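Local coordinates for protein intracellular exo-alpha-(1->5)-L-arabinofuranosidase (Bifidobacterium longum, PDB 2Y2W) that hydrolyses terminal alpha-L-arabinofuranosyl bonds in arabinans and arabinoxylan, as an exo-acting glycoside hydrolase of family 51 that takes part in plant cell wall breakdown, at residues 71-85 against 409-423. Residues are numbered along the deposited sequence; the frame is centred on the assembly and turned at random.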
loop_
_atom_site.group_PDB
_atom_site.type_symbol
_atom_site.label_atom_id
_atom_site.label_comp_id
_atom_site.label_asym_id
_atom_site.label_seq_id
_atom_site.Cartn_x
_atom_site.Cartn_y
_atom_site.Cartn_z
ATOM N N LEU D 71 23.799 -11.438 4.876
ATOM C CA LEU D 71 24.516 -10.385 5.570
ATOM C C LEU D 71 25.982 -10.775 5.576
ATOM O O LEU D 71 26.322 -11.925 5.867
ATOM C CB LEU D 71 24.007 -10.282 7.009
ATOM C CG LEU D 71 24.345 -9.117 7.945
ATOM C CD1 LEU D 71 23.604 -9.319 9.251
ATOM C CD2 LEU D 71 25.839 -8.961 8.219
ATOM N N GLY D 72 26.844 -9.816 5.245
ATOM C CA GLY D 72 28.286 -10.013 5.285
ATOM C C GLY D 72 28.707 -11.294 4.603
ATOM O O GLY D 72 28.548 -11.435 3.393
ATOM N N ARG D 73 29.220 -12.236 5.393
ATOM C CA ARG D 73 29.745 -13.500 4.867
ATOM C C ARG D 73 29.068 -14.736 5.471
ATOM O O ARG D 73 29.656 -15.821 5.505
ATOM C CB ARG D 73 31.270 -13.568 5.049
ATOM C CG ARG D 73 32.041 -12.573 4.190
ATOM C CD ARG D 73 33.543 -12.595 4.460
ATOM N NE ARG D 73 34.171 -13.855 4.063
ATOM C CZ ARG D 73 34.788 -14.695 4.895
ATOM N NH1 ARG D 73 34.886 -14.417 6.193
ATOM N NH2 ARG D 73 35.320 -15.817 4.426
ATOM N N CYS D 74 27.831 -14.565 5.938
ATOM C CA CYS D 74 27.047 -15.678 6.478
ATOM C C CYS D 74 26.658 -16.663 5.379
ATOM O O CYS D 74 26.692 -17.874 5.586
ATOM C CB CYS D 74 25.805 -15.177 7.221
ATOM S SG CYS D 74 24.826 -16.487 8.027
ATOM N N VAL D 75 26.299 -16.131 4.212
ATOM C CA VAL D 75 25.958 -16.950 3.052
ATOM C C VAL D 75 27.179 -17.135 2.151
ATOM O O VAL D 75 27.642 -18.259 1.942
ATOM C CB VAL D 75 24.779 -16.346 2.245
ATOM C CG1 VAL D 75 24.574 -17.097 0.947
ATOM C CG2 VAL D 75 23.504 -16.369 3.065
ATOM N N TYR D 76 27.695 -16.027 1.627
ATOM C CA TYR D 76 28.819 -16.066 0.705
ATOM C C TYR D 76 30.137 -16.052 1.469
ATOM O O TYR D 76 30.461 -15.081 2.146
ATOM C CB TYR D 76 28.728 -14.910 -0.296
ATOM C CG TYR D 76 27.408 -14.866 -1.035
ATOM C CD1 TYR D 76 27.118 -15.794 -2.034
ATOM C CD2 TYR D 76 26.442 -13.906 -0.727
ATOM C CE1 TYR D 76 25.909 -15.767 -2.711
ATOM C CE2 TYR D 76 25.221 -13.871 -1.401
ATOM C CZ TYR D 76 24.966 -14.804 -2.392
ATOM O OH TYR D 76 23.772 -14.787 -3.068
ATOM N N GLY D 77 30.884 -17.147 1.361
ATOM C CA GLY D 77 32.105 -17.340 2.139
ATOM C C GLY D 77 31.798 -17.996 3.471
ATOM O O GLY D 77 32.688 -18.178 4.306
ATOM N N GLY D 78 30.527 -18.341 3.664
ATOM C CA GLY D 78 30.063 -19.000 4.876
ATOM C C GLY D 78 29.569 -20.394 4.564
ATOM O O GLY D 78 30.338 -21.355 4.597
ATOM N N ILE D 79 28.283 -20.505 4.253
ATOM C CA ILE D 79 27.697 -21.785 3.866
ATOM C C ILE D 79 27.895 -22.072 2.373
ATOM O O ILE D 79 27.878 -23.229 1.954
ATOM C CB ILE D 79 26.197 -21.882 4.243
ATOM C CG1 ILE D 79 25.381 -20.781 3.552
ATOM C CG2 ILE D 79 26.027 -21.835 5.763
ATOM C CD1 ILE D 79 23.910 -21.112 3.382
ATOM N N TYR D 80 28.095 -21.018 1.584
ATOM C CA TYR D 80 28.252 -21.150 0.139
ATOM C C TYR D 80 29.605 -20.618 -0.336
ATOM O O TYR D 80 29.918 -19.439 -0.155
ATOM C CB TYR D 80 27.103 -20.431 -0.576
ATOM C CG TYR D 80 27.095 -20.575 -2.079
ATOM C CD1 TYR D 80 26.682 -21.762 -2.682
ATOM C CD2 TYR D 80 27.483 -19.517 -2.902
ATOM C CE1 TYR D 80 26.665 -21.897 -4.067
ATOM C CE2 TYR D 80 27.468 -19.640 -4.287
ATOM C CZ TYR D 80 27.055 -20.832 -4.860
ATOM O OH TYR D 80 27.036 -20.963 -6.227
ATOM N N GLU D 81 30.399 -21.503 -0.932
ATOM C CA GLU D 81 31.715 -21.155 -1.473
ATOM C C GLU D 81 32.138 -22.242 -2.462
ATOM O O GLU D 81 32.800 -23.200 -2.075
ATOM C CB GLU D 81 32.746 -21.010 -0.342
ATOM C CG GLU D 81 33.978 -20.186 -0.706
ATOM C CD GLU D 81 34.886 -19.897 0.486
ATOM O OE1 GLU D 81 34.393 -19.857 1.634
ATOM O OE2 GLU D 81 36.100 -19.696 0.267
ATOM N N PRO D 82 31.744 -22.097 -3.744
ATOM C CA PRO D 82 31.911 -23.135 -4.774
ATOM C C PRO D 82 33.357 -23.559 -5.037
ATOM O O PRO D 82 33.601 -24.703 -5.435
ATOM C CB PRO D 82 31.333 -22.479 -6.033
ATOM C CG PRO D 82 30.448 -21.397 -5.534
ATOM C CD PRO D 82 31.106 -20.889 -4.294
ATOM N N SER D 83 34.296 -22.644 -4.817
ATOM C CA SER D 83 35.708 -22.890 -5.094
ATOM C C SER D 83 36.474 -23.387 -3.867
ATOM O O SER D 83 37.695 -23.542 -3.918
ATOM C CB SER D 83 36.363 -21.621 -5.644
ATOM O OG SER D 83 36.361 -20.596 -4.665
ATOM N N HIS D 84 35.759 -23.635 -2.771
ATOM C CA HIS D 84 36.379 -24.099 -1.529
ATOM C C HIS D 84 36.774 -25.583 -1.602
ATOM O O HIS D 84 36.038 -26.389 -2.173
ATOM C CB HIS D 84 35.448 -23.856 -0.344
ATOM C CG HIS D 84 36.118 -24.010 0.983
ATOM N ND1 HIS D 84 36.204 -25.220 1.636
ATOM C CD2 HIS D 84 36.754 -23.111 1.769
ATOM C CE1 HIS D 84 36.855 -25.057 2.773
ATOM N NE2 HIS D 84 37.200 -23.786 2.878
ATOM N N PRO D 85 37.941 -25.945 -1.025
ATOM C CA PRO D 85 38.434 -27.332 -1.029
ATOM C C PRO D 85 37.483 -28.390 -0.445
ATOM O O PRO D 85 37.773 -29.584 -0.547
ATOM C CB PRO D 85 39.710 -27.248 -0.186
ATOM C CG PRO D 85 40.190 -25.866 -0.392
ATOM C CD PRO D 85 38.954 -25.017 -0.482
ATOM N N GLN D 409 24.246 -15.186 14.471
ATOM C CA GLN D 409 23.822 -15.950 13.295
ATOM C C GLN D 409 24.662 -17.227 13.162
ATOM O O GLN D 409 25.475 -17.527 14.036
ATOM C CB GLN D 409 23.895 -15.086 12.027
ATOM C CG GLN D 409 22.711 -14.130 11.869
ATOM C CD GLN D 409 22.801 -13.244 10.643
ATOM O OE1 GLN D 409 23.377 -13.622 9.624
ATOM N NE2 GLN D 409 22.214 -12.057 10.734
ATOM N N LEU D 410 24.470 -17.976 12.078
ATOM C CA LEU D 410 25.068 -19.311 11.963
ATOM C C LEU D 410 26.565 -19.329 11.628
ATOM O O LEU D 410 27.334 -20.047 12.270
ATOM C CB LEU D 410 24.281 -20.181 10.975
ATOM C CG LEU D 410 24.619 -21.677 10.945
ATOM C CD1 LEU D 410 24.371 -22.349 12.298
ATOM C CD2 LEU D 410 23.842 -22.382 9.844
ATOM N N VAL D 411 26.971 -18.559 10.620
ATOM C CA VAL D 411 28.359 -18.578 10.150
ATOM C C VAL D 411 28.917 -17.168 9.922
ATOM O O VAL D 411 28.260 -16.327 9.310
ATOM C CB VAL D 411 28.521 -19.429 8.857
ATOM C CG1 VAL D 411 29.994 -19.633 8.516
ATOM C CG2 VAL D 411 27.835 -20.774 9.005
ATOM N N ASN D 412 30.130 -16.935 10.429
ATOM C CA ASN D 412 30.895 -15.686 10.242
ATOM C C ASN D 412 30.320 -14.439 10.915
ATOM O O ASN D 412 31.036 -13.719 11.614
ATOM C CB ASN D 412 31.185 -15.414 8.758
ATOM C CG ASN D 412 32.261 -16.324 8.192
ATOM O OD1 ASN D 412 33.086 -16.870 8.926
ATOM N ND2 ASN D 412 32.261 -16.482 6.874
ATOM N N VAL D 413 29.033 -14.194 10.689
ATOM C CA VAL D 413 28.330 -13.048 11.243
ATOM C C VAL D 413 27.841 -13.405 12.639
ATOM O O VAL D 413 27.015 -14.307 12.795
ATOM C CB VAL D 413 27.134 -12.648 10.341
ATOM C CG1 VAL D 413 26.359 -11.483 10.944
ATOM C CG2 VAL D 413 27.613 -12.302 8.937
ATOM N N ILE D 414 28.351 -12.693 13.647
ATOM C CA ILE D 414 28.062 -12.981 15.065
ATOM C C ILE D 414 27.780 -14.471 15.318
ATOM O O ILE D 414 26.695 -14.852 15.764
ATOM C CB ILE D 414 26.936 -12.068 15.652
ATOM C CG1 ILE D 414 25.763 -11.904 14.668
ATOM C CG2 ILE D 414 27.520 -10.722 16.066
ATOM C CD1 ILE D 414 24.529 -11.242 15.258
ATOM N N ALA D 415 28.779 -15.303 15.038
ATOM C CA ALA D 415 28.555 -16.736 14.858
ATOM C C ALA D 415 29.440 -17.647 15.707
ATOM O O ALA D 415 30.578 -17.296 16.012
ATOM C CB ALA D 415 28.717 -17.085 13.398
ATOM N N PRO D 416 28.913 -18.831 16.086
ATOM C CA PRO D 416 29.716 -19.860 16.747
ATOM C C PRO D 416 30.680 -20.530 15.767
ATOM O O PRO D 416 31.720 -21.045 16.171
ATOM C CB PRO D 416 28.667 -20.861 17.235
ATOM C CG PRO D 416 27.504 -20.668 16.337
ATOM C CD PRO D 416 27.496 -19.228 15.970
ATOM N N ILE D 417 30.323 -20.508 14.486
ATOM C CA ILE D 417 31.152 -21.062 13.436
ATOM C C ILE D 417 31.739 -19.926 12.611
ATOM O O ILE D 417 31.006 -19.117 12.036
ATOM C CB ILE D 417 30.346 -22.003 12.509
ATOM C CG1 ILE D 417 29.604 -23.070 13.324
ATOM C CG2 ILE D 417 31.267 -22.641 11.468
ATOM C CD1 ILE D 417 28.512 -23.797 12.549
ATOM N N MET D 418 33.067 -19.863 12.573
ATOM C CA MET D 418 33.775 -18.935 11.702
ATOM C C MET D 418 34.397 -19.712 10.555
ATOM O O MET D 418 34.961 -20.784 10.767
ATOM C CB MET D 418 34.859 -18.186 12.475
ATOM C CG MET D 418 34.357 -17.023 13.326
ATOM S SD MET D 418 33.755 -15.619 12.361
ATOM C CE MET D 418 35.248 -15.041 11.552
ATOM N N ALA D 419 34.289 -19.171 9.345
ATOM C CA ALA D 419 34.826 -19.823 8.152
ATOM C C ALA D 419 35.703 -18.869 7.343
ATOM O O ALA D 419 35.237 -17.825 6.880
ATOM C CB ALA D 419 33.695 -20.377 7.302
ATOM N N GLU D 420 36.975 -19.233 7.186
ATOM C CA GLU D 420 37.944 -18.400 6.468
ATOM C C GLU D 420 38.002 -18.692 4.971
ATOM O O GLU D 420 37.732 -19.814 4.537
ATOM C CB GLU D 420 39.340 -18.534 7.087
ATOM C CG GLU D 420 39.657 -17.496 8.168
ATOM C CD GLU D 420 38.970 -17.780 9.493
ATOM O OE1 GLU D 420 38.561 -18.938 9.719
ATOM O OE2 GLU D 420 38.843 -16.844 10.314
ATOM N N GLU D 421 38.364 -17.670 4.199
ATOM C CA GLU D 421 38.458 -17.761 2.742
ATOM C C GLU D 421 39.415 -18.873 2.316
ATOM O O GLU D 421 40.585 -18.883 2.711
ATOM C CB GLU D 421 38.931 -16.431 2.143
ATOM C CG GLU D 421 38.052 -15.221 2.451
ATOM C CD GLU D 421 38.730 -13.893 2.122
ATOM O OE1 GLU D 421 39.733 -13.888 1.372
ATOM O OE2 GLU D 421 38.257 -12.847 2.620
ATOM N N HIS D 422 38.894 -19.807 1.521
ATOM C CA HIS D 422 39.665 -20.920 0.956
ATOM C C HIS D 422 40.430 -21.729 2.017
ATOM O O HIS D 422 41.410 -22.418 1.711
ATOM C CB HIS D 422 40.613 -20.405 -0.132
ATOM C CG HIS D 422 40.728 -21.314 -1.314
ATOM N ND1 HIS D 422 41.481 -22.468 -1.297
ATOM C CD2 HIS D 422 40.190 -21.233 -2.555
ATOM C CE1 HIS D 422 41.400 -23.061 -2.475
ATOM N NE2 HIS D 422 40.623 -22.331 -3.256
ATOM N N GLY D 423 39.967 -21.642 3.263
ATOM C CA GLY D 423 40.645 -22.273 4.386
ATOM C C GLY D 423 39.715 -22.947 5.375
ATOM O O GLY D 423 38.613 -23.361 5.008
#
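N412 and R73 lie at the middle of this contact: N412 ND2 sits over one face of the guanidinium, toward its rim, the planes 23° apart. ND2 and R73 NH1 are both donors and do not pair. N412 ND2 gives a hydrogen bond to R73 O at 3.0 Å, approaching from above the carbonyl plane, and a weak one to G77 O. Its third acceptor is A419 O, on the same segment, reached in the carbonyl plane. OD1 of the same amide takes the N-H of A419 at 2.6 Å, nearly straight, which fixes the amide's rotation. R73 bends at chi3 (66°) and brings NH2 to within 3.2 Å of A419 O, so that this carbonyl accepts from both side chains. NH1 of R73 forms a salt bridge with E377, while E421, whose CG packs against NH2, hydrogen-bonds H374.

A second, mostly apolar patch lies beside it. V413 sets CG1 against L71 CD2 (3.7 Å) and CG2 against C74 CB. V411 meets I79 methyl to methyl, between helices 94-103 and 149-159, and rests CG1 on G78 CA. C74 CA also makes a CH...O contact with V411 O.

At the outer end two side chains of 71-85 bond the E420-G423 turn. H422 N donates a hydrogen bond to E81 OE2, on its syn lone pair, at 3.1 Å; R93, the salt-bridge partner of E81 OE1, also bonds E420 O. H84 NE2 donates a hydrogen bond to G423 O, in the carbonyl plane and in the plane of the ring, at 2.6 Å. P85 lays CD over one face of the H422 ring, a CH-pi contact.

Q409, beside L71 and C74, follows a cis peptide and gives a weak hydrogen bond to E69 through NE2; both probably bind arabinofuranose. The two segments follow strands 65-67 and 402-408, the first and last of the (beta/alpha)8 barrel, and their contact joins adjacent beta-alpha loops where the barrel closes, beside the sugar-binding site.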